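Local coordinates for hydrolase, isochorismatase family (Pseudomonas putida, PDB 4L07), which probably hydrolyses the amide bond of maleamate to give maleate and ammonia during the bacterial breakdown of N-heterocyclic compounds, at residues A[65-76]-A[107-118]; A[136-147]-A[162-173]. All coordinates share one frame; numbering follows the deposited sequence.

Contact 1. Residues A[65-76]-A[107-118]; sequences VIFTTIAYHPGE and IQPNDVVVVKKG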
loop_
_atom_site.group_PDB
_atom_site.type_symbol
_atom_site.label_atom_id
_atom_site.label_comp_id
_atom_site.label_asym_id
_atom_site.label_seq_id
_atom_site.Cartn_x
_atom_site.Cartn_y
_atom_site.Cartn_z
ATOM N N VAL A 65 -6.274 10.692 -18.288
ATOM C CA VAL A 65 -7.352 9.720 -18.498
ATOM C C VAL A 65 -6.729 8.340 -18.366
ATOM O O VAL A 65 -5.859 7.977 -19.155
ATOM C CB VAL A 65 -7.998 9.860 -19.897
ATOM C CG1 VAL A 65 -8.948 8.694 -20.180
ATOM C CG2 VAL A 65 -8.724 11.193 -20.029
ATOM N N ILE A 66 -7.158 7.581 -17.360
ATOM C CA ILE A 66 -6.561 6.276 -17.053
ATOM C C ILE A 66 -7.629 5.176 -17.004
ATOM O O ILE A 66 -8.629 5.304 -16.288
ATOM C CB ILE A 66 -5.775 6.315 -15.719
ATOM C CG1 ILE A 66 -4.665 7.370 -15.782
ATOM C CG2 ILE A 66 -5.174 4.947 -15.401
ATOM C CD1 ILE A 66 -4.104 7.760 -14.429
ATOM N N PHE A 67 -7.413 4.112 -17.778
ATOM C CA PHE A 67 -8.298 2.946 -17.801
ATOM C C PHE A 67 -7.731 1.825 -16.943
ATOM O O PHE A 67 -6.517 1.640 -16.887
ATOM C CB PHE A 67 -8.447 2.419 -19.233
ATOM C CG PHE A 67 -9.165 3.356 -20.162
ATOM C CD1 PHE A 67 -8.511 4.449 -20.731
ATOM C CD2 PHE A 67 -10.498 3.128 -20.495
ATOM C CE1 PHE A 67 -9.178 5.312 -21.590
ATOM C CE2 PHE A 67 -11.172 3.985 -21.358
ATOM C CZ PHE A 67 -10.512 5.078 -21.902
ATOM N N THR A 68 -8.612 1.070 -16.287
ATOM C CA THR A 68 -8.198 -0.110 -15.530
ATOM C C THR A 68 -8.805 -1.382 -16.105
ATOM O O THR A 68 -9.856 -1.345 -16.750
ATOM C CB THR A 68 -8.551 0.005 -14.027
ATOM O OG1 THR A 68 -9.936 -0.285 -13.830
ATOM C CG2 THR A 68 -8.256 1.401 -13.501
ATOM N N THR A 69 -8.132 -2.501 -15.874
ATOM C CA THR A 69 -8.624 -3.813 -16.268
ATOM C C THR A 69 -8.136 -4.835 -15.245
ATOM O O THR A 69 -7.051 -4.679 -14.665
ATOM C CB THR A 69 -8.183 -4.194 -17.712
ATOM O OG1 THR A 69 -8.890 -5.359 -18.157
ATOM C CG2 THR A 69 -6.678 -4.457 -17.788
ATOM N N ILE A 70 -8.953 -5.854 -15.008
ATOM C CA ILE A 70 -8.552 -7.004 -14.213
ATOM C C ILE A 70 -8.033 -8.075 -15.175
ATOM O O ILE A 70 -8.750 -8.502 -16.087
ATOM C CB ILE A 70 -9.737 -7.579 -13.397
ATOM C CG1 ILE A 70 -10.205 -6.575 -12.327
ATOM C CG2 ILE A 70 -9.351 -8.918 -12.775
ATOM C CD1 ILE A 70 -11.529 -6.929 -11.665
ATOM N N ALA A 71 -6.791 -8.504 -14.974
ATOM C CA ALA A 71 -6.203 -9.571 -15.787
ATOM C C ALA A 71 -5.278 -10.442 -14.945
ATOM O O ALA A 71 -4.530 -9.920 -14.115
ATOM C CB ALA A 71 -5.439 -8.982 -16.964
ATOM N N TYR A 72 -5.345 -11.757 -15.159
ATOM C CA TYR A 72 -4.530 -12.735 -14.423
ATOM C C TYR A 72 -3.661 -13.613 -15.304
ATOM O O TYR A 72 -4.057 -14.003 -16.402
ATOM C CB TYR A 72 -5.405 -13.676 -13.597
ATOM C CG TYR A 72 -6.328 -12.957 -12.665
ATOM C CD1 TYR A 72 -5.843 -12.356 -11.507
ATOM C CD2 TYR A 72 -7.686 -12.855 -12.952
ATOM C CE1 TYR A 72 -6.691 -11.674 -10.651
ATOM C CE2 TYR A 72 -8.543 -12.178 -12.104
ATOM C CZ TYR A 72 -8.037 -11.595 -10.953
ATOM O OH TYR A 72 -8.873 -10.917 -10.108
ATOM N N HIS A 73 -2.479 -13.944 -14.791
ATOM C CA HIS A 73 -1.720 -15.069 -15.311
ATOM C C HIS A 73 -2.276 -16.307 -14.673
ATOM O O HIS A 73 -2.714 -16.260 -13.519
ATOM C CB HIS A 73 -0.242 -14.921 -14.971
ATOM C CG HIS A 73 0.394 -13.695 -15.564
ATOM N ND1 HIS A 73 0.601 -13.555 -16.888
ATOM C CD2 HIS A 73 0.882 -12.537 -14.963
ATOM C CE1 HIS A 73 1.186 -12.366 -17.124
ATOM N NE2 HIS A 73 1.359 -11.745 -15.943
ATOM N N PRO A 74 -2.277 -17.438 -15.403
ATOM C CA PRO A 74 -2.828 -18.692 -14.875
ATOM C C PRO A 74 -2.311 -19.067 -13.479
ATOM O O PRO A 74 -3.088 -19.515 -12.635
ATOM C CB PRO A 74 -2.375 -19.726 -15.906
ATOM C CG PRO A 74 -2.313 -18.950 -17.177
ATOM C CD PRO A 74 -1.828 -17.582 -16.804
ATOM N N GLY A 75 -1.017 -18.862 -13.237
ATOM C CA GLY A 75 -0.405 -19.210 -11.951
ATOM C C GLY A 75 -0.892 -18.375 -10.772
ATOM O O GLY A 75 -0.739 -18.778 -9.622
ATOM N N GLU A 76 -1.465 -17.208 -11.056
ATOM C CA GLU A 76 -1.982 -16.326 -10.005
ATOM C C GLU A 76 -3.324 -16.795 -9.447
ATOM O O GLU A 76 -3.648 -16.514 -8.286
ATOM C CB GLU A 76 -2.122 -14.893 -10.514
ATOM C CG GLU A 76 -0.802 -14.169 -10.723
ATOM C CD GLU A 76 -0.976 -12.768 -11.285
ATOM O OE1 GLU A 76 -0.323 -11.841 -10.765
ATOM O OE2 GLU A 76 -1.764 -12.583 -12.239
ATOM N N ILE A 107 -11.302 4.499 -26.137
ATOM C CA ILE A 107 -9.888 4.419 -25.738
ATOM C C ILE A 107 -8.961 4.598 -26.948
ATOM O O ILE A 107 -9.218 4.061 -28.030
ATOM C CB ILE A 107 -9.572 3.098 -24.978
ATOM C CG1 ILE A 107 -8.124 3.091 -24.460
ATOM C CG2 ILE A 107 -9.914 1.869 -25.822
ATOM C CD1 ILE A 107 -7.798 1.932 -23.539
ATOM N N GLN A 108 -7.898 5.372 -26.753
ATOM C CA GLN A 108 -6.929 5.664 -27.812
ATOM C C GLN A 108 -5.580 5.075 -27.426
ATOM O O GLN A 108 -5.348 4.821 -26.243
ATOM C CB GLN A 108 -6.800 7.175 -27.996
ATOM C CG GLN A 108 -8.102 7.864 -28.373
ATOM C CD GLN A 108 -7.943 9.355 -28.589
ATOM O OE1 GLN A 108 -6.840 9.899 -28.504
ATOM N NE2 GLN A 108 -9.049 10.027 -28.863
ATOM N N PRO A 109 -4.687 4.849 -28.417
ATOM C CA PRO A 109 -3.368 4.294 -28.153
ATOM C C PRO A 109 -2.589 5.003 -27.037
ATOM O O PRO A 109 -1.848 4.332 -26.314
ATOM C CB PRO A 109 -2.655 4.459 -29.496
ATOM C CG PRO A 109 -3.750 4.270 -30.495
ATOM C CD PRO A 109 -4.973 4.888 -29.871
ATOM N N ASN A 110 -2.745 6.326 -26.914
ATOM C CA ASN A 110 -2.043 7.116 -25.885
ATOM C C ASN A 110 -2.461 6.749 -24.458
ATOM O O ASN A 110 -1.677 6.908 -23.518
ATOM C CB ASN A 110 -2.313 8.619 -26.053
ATOM C CG ASN A 110 -1.363 9.311 -27.025
ATOM O OD1 ASN A 110 -1.393 10.535 -27.150
ATOM N ND2 ASN A 110 -0.532 8.549 -27.713
ATOM N N ASP A 111 -3.703 6.296 -24.301
ATOM C CA ASP A 111 -4.309 6.123 -22.972
ATOM C C ASP A 111 -3.623 5.029 -22.158
ATOM O O ASP A 111 -3.469 3.898 -22.620
ATOM C CB ASP A 111 -5.810 5.812 -23.091
ATOM C CG ASP A 111 -6.607 6.934 -23.759
ATOM O OD1 ASP A 111 -6.161 8.103 -23.773
ATOM O OD2 ASP A 111 -7.716 6.639 -24.259
ATOM N N VAL A 112 -3.217 5.379 -20.937
ATOM C CA VAL A 112 -2.600 4.427 -20.021
ATOM C C VAL A 112 -3.627 3.420 -19.508
ATOM O O VAL A 112 -4.732 3.795 -19.096
ATOM C CB VAL A 112 -1.923 5.149 -18.835
ATOM C CG1 VAL A 112 -1.495 4.157 -17.757
ATOM C CG2 VAL A 112 -0.733 5.962 -19.322
ATOM N N VAL A 113 -3.260 2.142 -19.566
ATOM C CA VAL A 113 -4.041 1.075 -18.950
ATOM C C VAL A 113 -3.289 0.538 -17.729
ATOM O O VAL A 113 -2.099 0.241 -17.805
ATOM C CB VAL A 113 -4.354 -0.052 -19.954
ATOM C CG1 VAL A 113 -5.130 -1.187 -19.293
ATOM C CG2 VAL A 113 -5.148 0.507 -21.127
ATOM N N VAL A 114 -3.989 0.447 -16.602
ATOM C CA VAL A 114 -3.438 -0.154 -15.388
ATOM C C VAL A 114 -4.091 -1.521 -15.154
ATOM O O VAL A 114 -5.321 -1.642 -15.141
ATOM C CB VAL A 114 -3.598 0.782 -14.159
ATOM C CG1 VAL A 114 -4.973 1.407 -14.133
ATOM C CG2 VAL A 114 -3.324 0.050 -12.849
ATOM N N VAL A 115 -3.261 -2.547 -14.995
ATOM C CA VAL A 115 -3.753 -3.899 -14.733
ATOM C C VAL A 115 -3.760 -4.123 -13.227
ATOM O O VAL A 115 -2.788 -3.798 -12.540
ATOM C CB VAL A 115 -2.907 -4.986 -15.437
ATOM C CG1 VAL A 115 -3.428 -6.381 -15.107
ATOM C CG2 VAL A 115 -2.916 -4.778 -16.943
ATOM N N LYS A 116 -4.876 -4.642 -12.722
ATOM C CA LYS A 116 -5.026 -4.916 -11.293
ATOM C C LYS A 116 -5.580 -6.325 -11.060
ATOM O O LYS A 116 -6.093 -6.961 -11.987
ATOM C CB LYS A 116 -5.930 -3.864 -10.644
ATOM C CG LYS A 116 -7.379 -3.939 -11.104
ATOM C CD LYS A 116 -8.206 -2.809 -10.532
ATOM C CE LYS A 116 -9.553 -2.689 -11.218
ATOM N NZ LYS A 116 -10.554 -3.658 -10.696
ATOM N N LYS A 117 -5.498 -6.797 -9.813
ATOM C CA LYS A 117 -5.888 -8.166 -9.483
ATOM C C LYS A 117 -7.102 -8.257 -8.558
ATOM O O LYS A 117 -7.636 -9.350 -8.355
ATOM C CB LYS A 117 -4.707 -8.920 -8.844
ATOM C CG LYS A 117 -3.388 -8.771 -9.581
ATOM C CD LYS A 117 -3.338 -9.525 -10.895
ATOM C CE LYS A 117 -2.112 -9.083 -11.690
ATOM N NZ LYS A 117 -1.979 -9.841 -12.959
ATOM N N GLY A 118 -7.527 -7.121 -8.007
ATOM C CA GLY A 118 -8.683 -7.063 -7.107
ATOM C C GLY A 118 -9.767 -6.109 -7.594
ATOM O O GLY A 118 -9.835 -5.779 -8.786
HETATM O O HOH W 1 -3.261 8.107 -20.086
HETATM O O HOH W 2 1.035 -10.280 -12.383
#
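Lys117 and Glu76 form a salt bridge where strands 65-70 and 112-116 give way to loops, with NZ of Lys117 2.8 Å from OE2 of Glu76. The ammonium meets OE2 on its syn lone pair, while His73 N donates to the same oxygen from the anti side, tilted 27° out of the carboxylate plane. The Lys117 chain, bent at chi2 (-72°), turns back across Ala71, and NZ also donates to Ala71 O at 2.8 Å; Tyr94 OH and a water shared with Glu76 OE1 are further partners. With an alanine in place of Glu76, the Lys117 ammonium would probably lose its carboxylate mate and His73 N its acceptor, leaving the turn at 73-76 less firmly fixed. Beside this cluster, Tyr72 OH donates to Lys117 O at 2.7 Å, from well above the carbonyl plane.

Between the strands, Phe67 and Thr69 each use both N and O in parallel pairing with Val112, Val114 and Lys116. Thr68 and Val114 lie alongside each other, pointing the same way, with CG2 and CG1 a tight 3.3 Å apart. At the far end Ile107 CD1 sits over one face of the Phe67 ring, 4.0 Å from its centroid, a CH-pi contact; Asp111, salt-bridged to Arg59, flanks the same ring.

Lys116 passes Ile70 CG1; its NZ donates to Gly118 O (2.9 Å) and is salt-bridged to Asp28, which also bonds Thr68 OG1. A lysine paired with an aspartate at the C-terminal end of a parallel sheet is consistent with the Asp-Lys-Cys catalytic triad of isochorismatase-family amidases.

Contact 2. Residues A[136-147]-A[162-173]; sequences TDTVVVTGATTS and FKVLVPADCCAD. With SO4 (sulfate ion), chain C.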
loop_
_atom_site.group_PDB
_atom_site.type_symbol
_atom_site.label_atom_id
_atom_site.label_comp_id
_atom_site.label_asym_id
_atom_site.label_seq_id
_atom_site.Cartn_x
_atom_site.Cartn_y
_atom_site.Cartn_z
ATOM N N THR A 136 -2.686 15.527 -9.449
ATOM C CA THR A 136 -4.142 15.416 -9.517
ATOM C C THR A 136 -4.720 15.720 -8.137
ATOM O O THR A 136 -4.146 15.306 -7.129
ATOM C CB THR A 136 -4.554 13.994 -9.957
ATOM O OG1 THR A 136 -4.065 13.747 -11.280
ATOM C CG2 THR A 136 -6.065 13.818 -9.953
ATOM N N ASP A 137 -5.835 16.453 -8.092
ATOM C CA ASP A 137 -6.522 16.720 -6.823
ATOM C C ASP A 137 -7.967 16.213 -6.781
ATOM O O ASP A 137 -8.550 16.071 -5.698
ATOM C CB ASP A 137 -6.451 18.209 -6.435
ATOM C CG ASP A 137 -7.045 19.142 -7.491
ATOM O OD1 ASP A 137 -7.868 18.712 -8.324
ATOM O OD2 ASP A 137 -6.692 20.340 -7.465
ATOM N N THR A 138 -8.530 15.945 -7.956
ATOM C CA THR A 138 -9.932 15.548 -8.083
ATOM C C THR A 138 -10.044 14.458 -9.138
ATOM O O THR A 138 -9.546 14.615 -10.259
ATOM C CB THR A 138 -10.821 16.744 -8.490
ATOM O OG1 THR A 138 -10.542 17.861 -7.639
ATOM C CG2 THR A 138 -12.308 16.386 -8.380
ATOM N N VAL A 139 -10.685 13.347 -8.778
ATOM C CA VAL A 139 -10.879 12.246 -9.718
ATOM C C VAL A 139 -12.353 12.065 -10.049
ATOM O O VAL A 139 -13.223 12.245 -9.185
ATOM C CB VAL A 139 -10.251 10.909 -9.243
ATOM C CG1 VAL A 139 -8.733 11.043 -9.126
ATOM C CG2 VAL A 139 -10.853 10.432 -7.924
ATOM N N VAL A 140 -12.627 11.745 -11.309
ATOM C CA VAL A 140 -13.969 11.350 -11.721
ATOM C C VAL A 140 -13.931 9.849 -11.996
ATOM O O VAL A 140 -13.132 9.363 -12.814
ATOM C CB VAL A 140 -14.510 12.148 -12.936
ATOM C CG1 VAL A 140 -14.125 13.622 -12.861
ATOM C CG2 VAL A 140 -14.057 11.536 -14.236
ATOM N N VAL A 141 -14.770 9.112 -11.278
ATOM C CA VAL A 141 -14.766 7.661 -11.375
ATOM C C VAL A 141 -15.980 7.180 -12.166
ATOM O O VAL A 141 -17.107 7.587 -11.893
ATOM C CB VAL A 141 -14.711 6.988 -9.984
ATOM C CG1 VAL A 141 -14.586 5.475 -10.124
ATOM C CG2 VAL A 141 -13.541 7.525 -9.170
ATOM N N THR A 142 -15.716 6.320 -13.146
ATOM C CA THR A 142 -16.728 5.711 -14.009
ATOM C C THR A 142 -16.401 4.222 -14.136
ATOM O O THR A 142 -15.320 3.794 -13.743
ATOM C CB THR A 142 -16.697 6.328 -15.429
ATOM O OG1 THR A 142 -15.467 5.978 -16.086
ATOM C CG2 THR A 142 -16.817 7.850 -15.379
ATOM N N GLY A 143 -17.323 3.427 -14.672
ATOM C CA GLY A 143 -17.010 2.033 -14.964
ATOM C C GLY A 143 -18.000 0.974 -14.518
ATOM O O GLY A 143 -19.187 1.248 -14.348
ATOM N N ALA A 144 -17.497 -0.245 -14.342
ATOM C CA ALA A 144 -18.314 -1.394 -13.958
ATOM C C ALA A 144 -17.576 -2.255 -12.932
ATOM O O ALA A 144 -16.378 -2.476 -13.078
ATOM C CB ALA A 144 -18.656 -2.221 -15.189
ATOM N N THR A 145 -18.260 -2.744 -11.894
ATOM C CA THR A 145 -19.666 -2.451 -11.627
ATOM C C THR A 145 -19.758 -1.478 -10.464
ATOM O O THR A 145 -18.846 -1.388 -9.635
ATOM C CB THR A 145 -20.470 -3.719 -11.267
ATOM O OG1 THR A 145 -19.941 -4.305 -10.063
ATOM C CG2 THR A 145 -20.403 -4.734 -12.400
ATOM N N THR A 146 -20.867 -0.754 -10.395
ATOM C CA THR A 146 -21.068 0.243 -9.340
ATOM C C THR A 146 -20.789 -0.311 -7.945
ATOM O O THR A 146 -20.049 0.301 -7.165
ATOM C CB THR A 146 -22.492 0.803 -9.384
ATOM O OG1 THR A 146 -22.836 1.058 -10.749
ATOM C CG2 THR A 146 -22.584 2.094 -8.587
ATOM N N SER A 147 -21.370 -1.472 -7.651
ATOM C CA SER A 147 -21.268 -2.064 -6.317
ATOM C C SER A 147 -19.939 -2.760 -6.050
ATOM O O SER A 147 -19.614 -3.030 -4.898
ATOM C CB SER A 147 -22.431 -3.022 -6.039
ATOM O OG SER A 147 -22.522 -4.058 -7.009
ATOM N N PHE A 162 -7.529 12.114 -2.612
ATOM C CA PHE A 162 -8.169 12.771 -3.761
ATOM C C PHE A 162 -9.657 12.986 -3.537
ATOM O O PHE A 162 -10.334 12.139 -2.967
ATOM C CB PHE A 162 -7.946 11.973 -5.052
ATOM C CG PHE A 162 -6.508 11.609 -5.279
ATOM C CD1 PHE A 162 -5.618 12.542 -5.790
ATOM C CD2 PHE A 162 -6.040 10.337 -4.955
ATOM C CE1 PHE A 162 -4.282 12.216 -5.985
ATOM C CE2 PHE A 162 -4.706 10.006 -5.140
ATOM C CZ PHE A 162 -3.826 10.951 -5.653
ATOM N N LYS A 163 -10.152 14.137 -3.983
ATOM C CA LYS A 163 -11.585 14.412 -3.990
ATOM C C LYS A 163 -12.217 13.592 -5.106
ATOM O O LYS A 163 -11.596 13.382 -6.157
ATOM C CB LYS A 163 -11.834 15.902 -4.188
ATOM C CG LYS A 163 -11.399 16.733 -2.988
ATOM C CD LYS A 163 -11.012 18.143 -3.386
ATOM C CE LYS A 163 -10.716 18.997 -2.159
ATOM N NZ LYS A 163 -11.968 19.449 -1.486
ATOM N N VAL A 164 -13.443 13.128 -4.880
ATOM C CA VAL A 164 -14.064 12.164 -5.781
ATOM C C VAL A 164 -15.432 12.598 -6.289
ATOM O O VAL A 164 -16.314 12.975 -5.503
ATOM C CB VAL A 164 -14.204 10.773 -5.120
ATOM C CG1 VAL A 164 -14.851 9.776 -6.071
ATOM C CG2 VAL A 164 -12.847 10.245 -4.696
ATOM N N LEU A 165 -15.594 12.514 -7.607
ATOM C CA LEU A 165 -16.881 12.727 -8.265
ATOM C C LEU A 165 -17.284 11.466 -9.023
ATOM O O LEU A 165 -16.460 10.850 -9.706
ATOM C CB LEU A 165 -16.786 13.908 -9.240
ATOM C CG LEU A 165 -16.215 15.233 -8.706
ATOM C CD1 LEU A 165 -16.090 16.254 -9.832
ATOM C CD2 LEU A 165 -17.078 15.797 -7.579
ATOM N N VAL A 166 -18.552 11.082 -8.906
ATOM C CA VAL A 166 -19.047 9.898 -9.591
ATOM C C VAL A 166 -20.305 10.206 -10.418
ATOM O O VAL A 166 -21.381 10.409 -9.857
ATOM C CB VAL A 166 -19.264 8.710 -8.612
ATOM C CG1 VAL A 166 -20.122 9.116 -7.433
ATOM C CG2 VAL A 166 -19.862 7.502 -9.320
ATOM N N PRO A 167 -20.157 10.263 -11.755
ATOM C CA PRO A 167 -21.339 10.407 -12.610
ATOM C C PRO A 167 -22.106 9.093 -12.679
ATOM O O PRO A 167 -21.632 8.120 -13.266
ATOM C CB PRO A 167 -20.750 10.783 -13.976
ATOM C CG PRO A 167 -19.341 10.297 -13.948
ATOM C CD PRO A 167 -18.899 10.366 -12.515
ATOM N N ALA A 168 -23.288 9.078 -12.067
ATOM C CA ALA A 168 -24.099 7.869 -11.926
ATOM C C ALA A 168 -24.438 7.233 -13.272
ATOM O O ALA A 168 -24.495 6.006 -13.392
ATOM C CB ALA A 168 -25.370 8.176 -11.143
ATOM N N ASP A 169 -24.634 8.076 -14.285
ATOM C CA ASP A 169 -24.967 7.602 -15.629
ATOM C C ASP A 169 -23.762 7.042 -16.395
ATOM O O ASP A 169 -23.875 6.707 -17.574
ATOM C CB ASP A 169 -25.697 8.693 -16.437
ATOM C CG ASP A 169 -24.854 9.938 -16.659
ATOM O OD1 ASP A 169 -25.071 10.622 -17.684
ATOM O OD2 ASP A 169 -23.982 10.250 -15.822
ATOM N N CYS A 170 -22.617 6.936 -15.715
ATOM C CA CYS A 170 -21.404 6.327 -16.269
ATOM C C CYS A 170 -21.022 5.040 -15.536
ATOM O O CYS A 170 -19.984 4.427 -15.819
ATOM C CB CYS A 170 -20.240 7.308 -16.171
ATOM S SG CYS A 170 -20.419 8.740 -17.238
ATOM N N CYS A 171 -21.872 4.644 -14.597
ATOM C CA CYS A 171 -21.632 3.474 -13.773
ATOM C C CYS A 171 -22.651 2.393 -14.109
ATOM O O CYS A 171 -23.857 2.640 -14.066
ATOM C CB CYS A 171 -21.707 3.864 -12.297
ATOM S SG CYS A 171 -20.413 5.026 -11.783
ATOM N N ALA A 172 -22.159 1.206 -14.455
ATOM C CA ALA A 172 -23.019 0.074 -14.808
ATOM C C ALA A 172 -22.957 -1.005 -13.727
ATOM O O ALA A 172 -21.929 -1.181 -13.070
ATOM C CB ALA A 172 -22.607 -0.495 -16.158
ATOM N N ASP A 173 -24.058 -1.723 -13.539
ATOM C CA ASP A 173 -24.081 -2.844 -12.606
ATOM C C ASP A 173 -25.000 -3.967 -13.095
ATOM O O ASP A 173 -25.732 -3.802 -14.092
ATOM C CB ASP A 173 -24.494 -2.361 -11.207
ATOM C CG ASP A 173 -23.880 -3.197 -10.093
ATOM O OD1 ASP A 173 -23.617 -4.400 -10.315
ATOM O OD2 ASP A 173 -23.664 -2.649 -8.990
HETATM S S SO4 C . -17.165 -6.282 -10.159
HETATM O O1 SO4 C . -18.018 -6.894 -11.212
HETATM O O2 SO4 C . -17.295 -4.820 -10.173
HETATM O O3 SO4 C . -17.595 -6.781 -8.835
HETATM O O4 SO4 C . -15.737 -6.655 -10.362
#
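Asp173 reaches across to the first turn of helix 146-159. Its CB lies 3.8 Å from Thr146 OG1, a hydroxyl bonded to His179. CG, roughly opposite the backbone N (chi1 -150°), lies 3.6 Å from Thr145 CB and brings the carboxylate to the helix start. There OD1 rests 3.4 Å from Thr145 CB, and OD2 is gripped twice by Ser147: OG donates at 2.7 Å into the syn lone pair, and the backbone N at 2.9 Å from above the carboxylate plane. Thr146 N, the neighbouring amide, is taken up by Ala172 O.

Behind this end the strands run parallel from Thr138 and Lys163 onward, joined through Val139 and Leu165, with Val139 CG2 against Val164 CG2. Pairing breaks at Pro167, which has no N-H to offer: its CD lies 3.4 Å from Val141 O, a buried oxygen left without a hydrogen-bond partner. Residues 168-170 loop out as a short 3-10 segment, and Thr142 CG2 packs against both Pro167 CG and Cys170 CB before Gly143 resumes the bonding with Cys170 O and Ala172 N.

A cis peptide precedes Thr145, the N-cap residue, and both its N and OG1 donate to sulfate O2, OG1 at 2.7 Å. Cys149 N and Arg174 of the same chain, and Lys189 of the third subunit, also hold the anion. In this family a cis peptide N and the N of the nucleophilic cysteine form the oxyanion hole; the sulfate, probably picked up from the crystallisation liquor, is consistent with a place built to stabilise negative charge.

Contact 1 closes along the chain before contact 2 opens, and both belong to the same six-stranded parallel sheet. Their centres are about 17 Å apart and their nearest atoms about 6 Å, without touching, because strand 22-27 runs between strands 65-70 and 138-144 and bonds to both. Contact 1 pairs an outermost strand of the chain, 112-116, with its neighbour; contact 2, near the centre of the chain, pairs the two strands of a beta-alpha-beta unit whose connection is helix 146-159. Strand 22-27 leads to Asp28, contact 1 supplies Lys116, and the helix begun in contact 2 carries Cys149, an array consistent with one active site assembled at the C-terminal ends of the sheet's strands.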